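Local coordinates for protein sgbp-b (Bacteroides uniformis, PDB 7K44) that probably binds xyloglucan at the bacterial cell surface, as a surface glycan-binding protein of a complex xyloglucan utilization locus, at residues A[226-231]-A[243-248]; A[287-292]-A[373-378]. One frame throughout, in Å; residues are numbered along the deposited sequence.

Interaction 1. Residues A[226-231]-A[243-248]; sequences AVPVTA and KCYSIS. With CA (calcium ion), chain B.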
loop_
_atom_site.group_PDB
_atom_site.type_symbol
_atom_site.label_atom_id
_atom_site.label_comp_id
_atom_site.label_asym_id
_atom_site.label_seq_id
_atom_site.Cartn_x
_atom_site.Cartn_y
_atom_site.Cartn_z
ATOM N N ALA A 226 -10.161 -5.588 -27.125
ATOM C CA ALA A 226 -9.885 -4.332 -26.431
ATOM C C ALA A 226 -10.992 -3.313 -26.664
ATOM O O ALA A 226 -11.344 -3.023 -27.815
ATOM C CB ALA A 226 -8.558 -3.734 -26.895
ATOM N N VAL A 227 -11.504 -2.736 -25.579
ATOM C CA VAL A 227 -12.578 -1.743 -25.637
ATOM C C VAL A 227 -12.335 -0.681 -24.567
ATOM O O VAL A 227 -11.965 -1.028 -23.434
ATOM C CB VAL A 227 -13.962 -2.391 -25.447
ATOM C CG1 VAL A 227 -15.075 -1.355 -25.588
ATOM C CG2 VAL A 227 -14.191 -3.529 -26.439
ATOM N N PRO A 228 -12.531 0.603 -24.863
ATOM C CA PRO A 228 -12.416 1.632 -23.822
ATOM C C PRO A 228 -13.613 1.613 -22.894
ATOM O O PRO A 228 -14.739 1.297 -23.296
ATOM C CB PRO A 228 -12.391 2.938 -24.620
ATOM C CG PRO A 228 -13.187 2.600 -25.865
ATOM C CD PRO A 228 -12.807 1.183 -26.191
ATOM N N VAL A 229 -13.355 1.984 -21.643
ATOM C CA VAL A 229 -14.353 2.003 -20.583
ATOM C C VAL A 229 -14.135 3.268 -19.763
ATOM O O VAL A 229 -12.999 3.584 -19.394
ATOM C CB VAL A 229 -14.191 0.749 -19.698
ATOM C CG1 VAL A 229 -15.008 0.854 -18.405
ATOM C CG2 VAL A 229 -14.589 -0.507 -20.480
ATOM N N THR A 230 -15.214 3.986 -19.462
ATOM C CA THR A 230 -15.190 5.046 -18.462
ATOM C C THR A 230 -16.208 4.678 -17.396
ATOM O O THR A 230 -17.404 4.559 -17.686
ATOM C CB THR A 230 -15.485 6.427 -19.056
ATOM O OG1 THR A 230 -14.552 6.728 -20.105
ATOM C CG2 THR A 230 -15.366 7.496 -17.970
ATOM N N ALA A 231 -15.734 4.484 -16.177
ATOM C CA ALA A 231 -16.577 3.996 -15.101
ATOM C C ALA A 231 -17.506 5.091 -14.592
ATOM O O ALA A 231 -17.211 6.288 -14.678
ATOM C CB ALA A 231 -15.708 3.493 -13.949
ATOM N N LYS A 243 -10.916 7.673 -19.094
ATOM C CA LYS A 243 -10.992 6.470 -19.910
ATOM C C LYS A 243 -9.880 5.500 -19.542
ATOM O O LYS A 243 -8.737 5.904 -19.322
ATOM C CB LYS A 243 -10.858 6.864 -21.377
ATOM C CG LYS A 243 -11.057 5.741 -22.351
ATOM C CD LYS A 243 -10.958 6.265 -23.782
ATOM C CE LYS A 243 -11.950 7.383 -24.025
ATOM N NZ LYS A 243 -11.965 7.761 -25.466
ATOM N N CYS A 244 -10.228 4.220 -19.431
ATOM C CA CYS A 244 -9.257 3.134 -19.340
ATOM C C CYS A 244 -9.569 2.148 -20.458
ATOM O O CYS A 244 -10.559 2.302 -21.174
ATOM C CB CYS A 244 -9.276 2.459 -17.962
ATOM S SG CYS A 244 -10.756 1.526 -17.577
ATOM N N TYR A 245 -8.698 1.166 -20.669
ATOM C CA TYR A 245 -8.935 0.139 -21.678
ATOM C C TYR A 245 -9.095 -1.227 -21.035
ATOM O O TYR A 245 -8.381 -1.576 -20.088
ATOM C CB TYR A 245 -7.879 0.101 -22.811
ATOM C CG TYR A 245 -8.303 0.937 -23.997
ATOM C CD1 TYR A 245 -8.278 2.321 -23.926
ATOM C CD2 TYR A 245 -8.785 0.343 -25.161
ATOM C CE1 TYR A 245 -8.679 3.109 -24.992
ATOM C CE2 TYR A 245 -9.195 1.131 -26.250
ATOM C CZ TYR A 245 -9.143 2.508 -26.152
ATOM O OH TYR A 245 -9.558 3.323 -27.184
ATOM N N SER A 246 -10.079 -1.970 -21.519
ATOM C CA SER A 246 -10.347 -3.326 -21.074
ATOM C C SER A 246 -9.828 -4.351 -22.068
ATOM O O SER A 246 -9.813 -4.121 -23.283
ATOM C CB SER A 246 -11.849 -3.536 -20.859
ATOM O OG SER A 246 -12.550 -3.565 -22.087
ATOM N N ILE A 247 -9.383 -5.486 -21.533
ATOM C CA ILE A 247 -9.178 -6.723 -22.281
ATOM C C ILE A 247 -10.163 -7.731 -21.706
ATOM O O ILE A 247 -10.137 -8.005 -20.501
ATOM C CB ILE A 247 -7.741 -7.241 -22.115
ATOM C CG1 ILE A 247 -6.760 -6.327 -22.846
ATOM C CG2 ILE A 247 -7.619 -8.677 -22.599
ATOM C CD1 ILE A 247 -6.802 -6.463 -24.347
ATOM N N SER A 248 -11.044 -8.276 -22.548
ATOM C CA SER A 248 -12.091 -9.128 -21.995
ATOM C C SER A 248 -12.578 -10.111 -23.047
ATOM O O SER A 248 -12.459 -9.872 -24.251
ATOM C CB SER A 248 -13.266 -8.310 -21.447
ATOM O OG SER A 248 -14.025 -7.754 -22.503
HETATM CA CA CA B . -7.325 7.240 -18.032
HETATM O O HOH W 1 -5.850 8.533 -16.635
#
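Pro228 lies against one face of the Tyr245 ring. Its CB sits 3.9 Å from the ring centroid of Tyr245, a CH-pi contact with the carbon offset toward the rim. Pro228 CD comes 3.6 Å from Tyr245 CE2. The two side chains run alongside each other and point the same way. With chi1 of Tyr245 at -93°, off a staggered value, the ring lies over the proline. Pro228 CB also touches the Lys243 methylenes, with Lys243 CD 3.7 Å from Pro228 CB. Ala226 CB is near the plane of the tyrosine ring, at its edge. With an alanine here instead of Tyr245, Pro228 would probably lose the ring it packs on, and a gap would open beside Phe220, which stacks on the tyrosine.

The strands 226-230 and 243-248 are antiparallel. Ala226, Tyr245 and Ile247 face strand 255-264 of the second sheet of a beta-sandwich. Val227 pairs with Ser246 and Val229 with Cys244, both as hydrogen-bonded pairs. The bond from Cys244 N to Val229 O is 2.8 Å and almost straight, at 179°.

Val227 O is gripped twice. Ser246 N and Ser246 OG reach it from opposite faces of its carbonyl plane, the hydroxyl at 2.9 Å from Val227 O. Ser246 OG sits between the backbone N and the carbonyl carbon (chi1 71°), which points the hydroxyl at Val227 O. Val229 CG2 packs 4.0 Å from Ser246 OG. Cys244 and Ser246 are buried here, and Tyr376 of strand 371-384 touches both.

The exposed residues, Val227, Pro228 and Thr230, all belong to strand 226-230. The Thr230 end is looser: Thr230 OG1 approaches Lys243 CA at 3.6 Å. There Lys243 O binds the calcium ion at 2.3 Å.

Interaction 2. Residues A[287-292]-A[373-378]; sequences FECFVA and IEMYFD. With CA (calcium ion), chain B.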
loop_
_atom_site.group_PDB
_atom_site.type_symbol
_atom_site.label_atom_id
_atom_site.label_comp_id
_atom_site.label_asym_id
_atom_site.label_seq_id
_atom_site.Cartn_x
_atom_site.Cartn_y
_atom_site.Cartn_z
ATOM N N PHE A 287 1.914 0.786 -13.841
ATOM C CA PHE A 287 0.563 1.051 -14.324
ATOM C C PHE A 287 -0.475 0.546 -13.336
ATOM O O PHE A 287 -0.176 -0.174 -12.379
ATOM C CB PHE A 287 0.347 0.452 -15.722
ATOM C CG PHE A 287 0.606 -1.030 -15.802
ATOM C CD1 PHE A 287 1.890 -1.517 -16.025
ATOM C CD2 PHE A 287 -0.439 -1.936 -15.646
ATOM C CE1 PHE A 287 2.126 -2.893 -16.098
ATOM C CE2 PHE A 287 -0.216 -3.305 -15.719
ATOM C CZ PHE A 287 1.068 -3.785 -15.930
ATOM N N GLU A 288 -1.715 0.956 -13.561
ATOM C CA GLU A 288 -2.819 0.510 -12.729
ATOM C C GLU A 288 -3.596 -0.561 -13.486
ATOM O O GLU A 288 -3.781 -0.467 -14.708
ATOM C CB GLU A 288 -3.702 1.698 -12.331
ATOM C CG GLU A 288 -4.062 1.683 -10.845
ATOM C CD GLU A 288 -2.915 2.189 -9.980
ATOM O OE1 GLU A 288 -2.966 2.058 -8.740
ATOM O OE2 GLU A 288 -1.932 2.702 -10.546
ATOM N N CYS A 289 -3.995 -1.606 -12.767
ATOM C CA CYS A 289 -4.682 -2.748 -13.360
ATOM C C CYS A 289 -5.797 -3.229 -12.447
ATOM O O CYS A 289 -5.611 -3.353 -11.230
ATOM C CB CYS A 289 -3.691 -3.888 -13.639
ATOM S SG CYS A 289 -4.430 -5.335 -14.440
ATOM N N PHE A 290 -6.965 -3.475 -13.027
ATOM C CA PHE A 290 -8.125 -3.979 -12.298
ATOM C C PHE A 290 -8.495 -5.322 -12.915
ATOM O O PHE A 290 -8.912 -5.378 -14.081
ATOM C CB PHE A 290 -9.281 -2.984 -12.411
ATOM C CG PHE A 290 -10.496 -3.337 -11.573
ATOM C CD1 PHE A 290 -11.342 -4.385 -11.943
ATOM C CD2 PHE A 290 -10.803 -2.606 -10.431
ATOM C CE1 PHE A 290 -12.470 -4.701 -11.175
ATOM C CE2 PHE A 290 -11.929 -2.917 -9.668
ATOM C CZ PHE A 290 -12.755 -3.969 -10.043
ATOM N N VAL A 291 -8.331 -6.398 -12.152
ATOM C CA VAL A 291 -8.711 -7.737 -12.592
ATOM C C VAL A 291 -10.092 -8.018 -12.023
ATOM O O VAL A 291 -10.245 -8.189 -10.809
ATOM C CB VAL A 291 -7.688 -8.793 -12.156
ATOM C CG1 VAL A 291 -8.172 -10.201 -12.534
ATOM C CG2 VAL A 291 -6.331 -8.507 -12.775
ATOM N N ALA A 292 -11.108 -8.046 -12.888
ATOM C CA ALA A 292 -12.469 -8.224 -12.396
ATOM C C ALA A 292 -12.813 -9.686 -12.165
ATOM O O ALA A 292 -13.692 -9.988 -11.349
ATOM C CB ALA A 292 -13.467 -7.611 -13.375
ATOM N N ILE A 373 -12.115 -13.772 -19.159
ATOM C CA ILE A 373 -11.139 -12.742 -18.823
ATOM C C ILE A 373 -11.848 -11.397 -18.774
ATOM O O ILE A 373 -12.668 -11.088 -19.646
ATOM C CB ILE A 373 -10.024 -12.711 -19.891
ATOM C CG1 ILE A 373 -9.323 -14.068 -19.979
ATOM C CG2 ILE A 373 -9.034 -11.570 -19.614
ATOM C CD1 ILE A 373 -8.647 -14.519 -18.684
ATOM N N GLU A 374 -11.520 -10.585 -17.767
ATOM C CA GLU A 374 -12.037 -9.218 -17.716
ATOM C C GLU A 374 -11.071 -8.383 -16.886
ATOM O O GLU A 374 -11.008 -8.543 -15.663
ATOM C CB GLU A 374 -13.448 -9.181 -17.126
ATOM C CG GLU A 374 -14.033 -7.771 -17.058
ATOM C CD GLU A 374 -15.331 -7.698 -16.261
ATOM O OE1 GLU A 374 -15.873 -8.761 -15.892
ATOM O OE2 GLU A 374 -15.794 -6.572 -15.982
ATOM N N MET A 375 -10.331 -7.496 -17.547
ATOM C CA MET A 375 -9.271 -6.731 -16.903
ATOM C C MET A 375 -9.227 -5.344 -17.521
ATOM O O MET A 375 -9.602 -5.158 -18.682
ATOM C CB MET A 375 -7.913 -7.413 -17.092
ATOM C CG MET A 375 -7.881 -8.876 -16.688
ATOM S SD MET A 375 -6.404 -9.679 -17.314
ATOM C CE MET A 375 -5.207 -8.533 -16.667
ATOM N N TYR A 376 -8.737 -4.378 -16.748
ATOM C CA TYR A 376 -8.691 -2.976 -17.142
ATOM C C TYR A 376 -7.324 -2.400 -16.806
ATOM O O TYR A 376 -6.715 -2.758 -15.790
ATOM C CB TYR A 376 -9.778 -2.162 -16.409
ATOM C CG TYR A 376 -11.162 -2.748 -16.559
ATOM C CD1 TYR A 376 -11.594 -3.785 -15.745
ATOM C CD2 TYR A 376 -12.008 -2.289 -17.548
ATOM C CE1 TYR A 376 -12.858 -4.346 -15.909
ATOM C CE2 TYR A 376 -13.275 -2.829 -17.710
ATOM C CZ TYR A 376 -13.684 -3.862 -16.895
ATOM O OH TYR A 376 -14.946 -4.394 -17.086
ATOM N N PHE A 377 -6.869 -1.471 -17.647
ATOM C CA PHE A 377 -5.524 -0.913 -17.568
ATOM C C PHE A 377 -5.579 0.600 -17.746
ATOM O O PHE A 377 -6.342 1.110 -18.577
ATOM C CB PHE A 377 -4.656 -1.469 -18.711
ATOM C CG PHE A 377 -4.436 -2.946 -18.653
ATOM C CD1 PHE A 377 -5.332 -3.825 -19.239
ATOM C CD2 PHE A 377 -3.313 -3.458 -18.014
ATOM C CE1 PHE A 377 -5.109 -5.192 -19.180
ATOM C CE2 PHE A 377 -3.097 -4.821 -17.950
ATOM C CZ PHE A 377 -4.001 -5.683 -18.527
ATOM N N ASP A 378 -4.732 1.322 -17.010
ATOM C CA ASP A 378 -4.669 2.773 -17.137
ATOM C C ASP A 378 -3.369 3.279 -16.533
ATOM O O ASP A 378 -2.667 2.571 -15.797
ATOM C CB ASP A 378 -5.865 3.424 -16.422
ATOM C CG ASP A 378 -6.239 4.815 -16.969
ATOM O OD1 ASP A 378 -5.561 5.408 -17.845
ATOM O OD2 ASP A 378 -7.274 5.319 -16.472
HETATM CA CA CA B . -7.325 7.240 -18.032
HETATM O O HOH W 1 -5.850 8.533 -16.635
#
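Glu374 opens the contact by accepting a backbone hydrogen bond at its O from Ala292 N, 2.8 Å away. Its side chain is stretched out, with CG anti to the backbone N (chi1 -180°). This lays the carboxylate beside Ala292, whose CB is 3.4 Å from Glu374 CD. The carboxylate is also tied to its own strand: Tyr376 OH donates to Glu374 OE2 (2.6 Å), which accepts through its anti lone pair.

Met375 is on the other face of the sheet. The chain bends at chi3 (53°), and its methyl CE ends against Cys289 and Val291, which lie on the same side of it. Met375 CE is 4.0 Å from Cys289 SG and also touches Val291 CG2.

Tyr376 returns to the face of Glu374 and forms a hydrogen-bonded pair with Phe290. The two side chains lie side by side, with Phe290 CD1 3.9 Å from Tyr376 CD1. The ring planes are inclined at 74°, in an oblique meeting. Strands 283-291 and 371-384 are antiparallel neighbours in one sheet of the beta-sandwich, and Met375 and Phe377 face strand 357-364 of the other. Strand 331-337 flanks 283-291 on its other edge, and Trp331 meets the Phe290 ring edge-to-face.

Phe377 shares a buried face with Met375, Cys289 and Phe287. Cys289 SG approaches the Phe377 ring obliquely, 4.3 Å from its centroid, a sulfur-aromatic contact. Phe287 CE2 arrives at the edge of the Phe377 ring, in its plane, 3.9 Å from Phe377 CD2.

Asp378 pairs with Glu288 by two backbone hydrogen bonds. Neither carboxylate turns to the partner strand. Glu288 meets Arg381 in a salt bridge and Ser133 in a hydrogen bond, while both carboxylate oxygens of Asp378 bind the calcium ion, OD2 at 2.5 Å from the metal.

Overall arrangement
Interactions 1 and 2 belong to one sheet, with centres about 9 Å apart. Strand 243-248 lies beside strand 371-384, so the strands run in the order 226-230, 243-248, 371-384, 283-291. Probable backbone hydrogen bonds join the middle pair: Tyr245 O to Phe377 N and Ile247 N to Met375 O, each 2.9 Å. Both contacts reach the same calcium ion. Interaction 1 gives it the Lys243 carbonyl and interaction 2 the Asp378 carboxylate, with Lys243 O and Asp378 OD2 3.3 Å apart. Asn213, Asp215, Asp241 and a water complete the site. The calcium thus ties the two neighbouring strands to the 213-215 stretch and to Asp241.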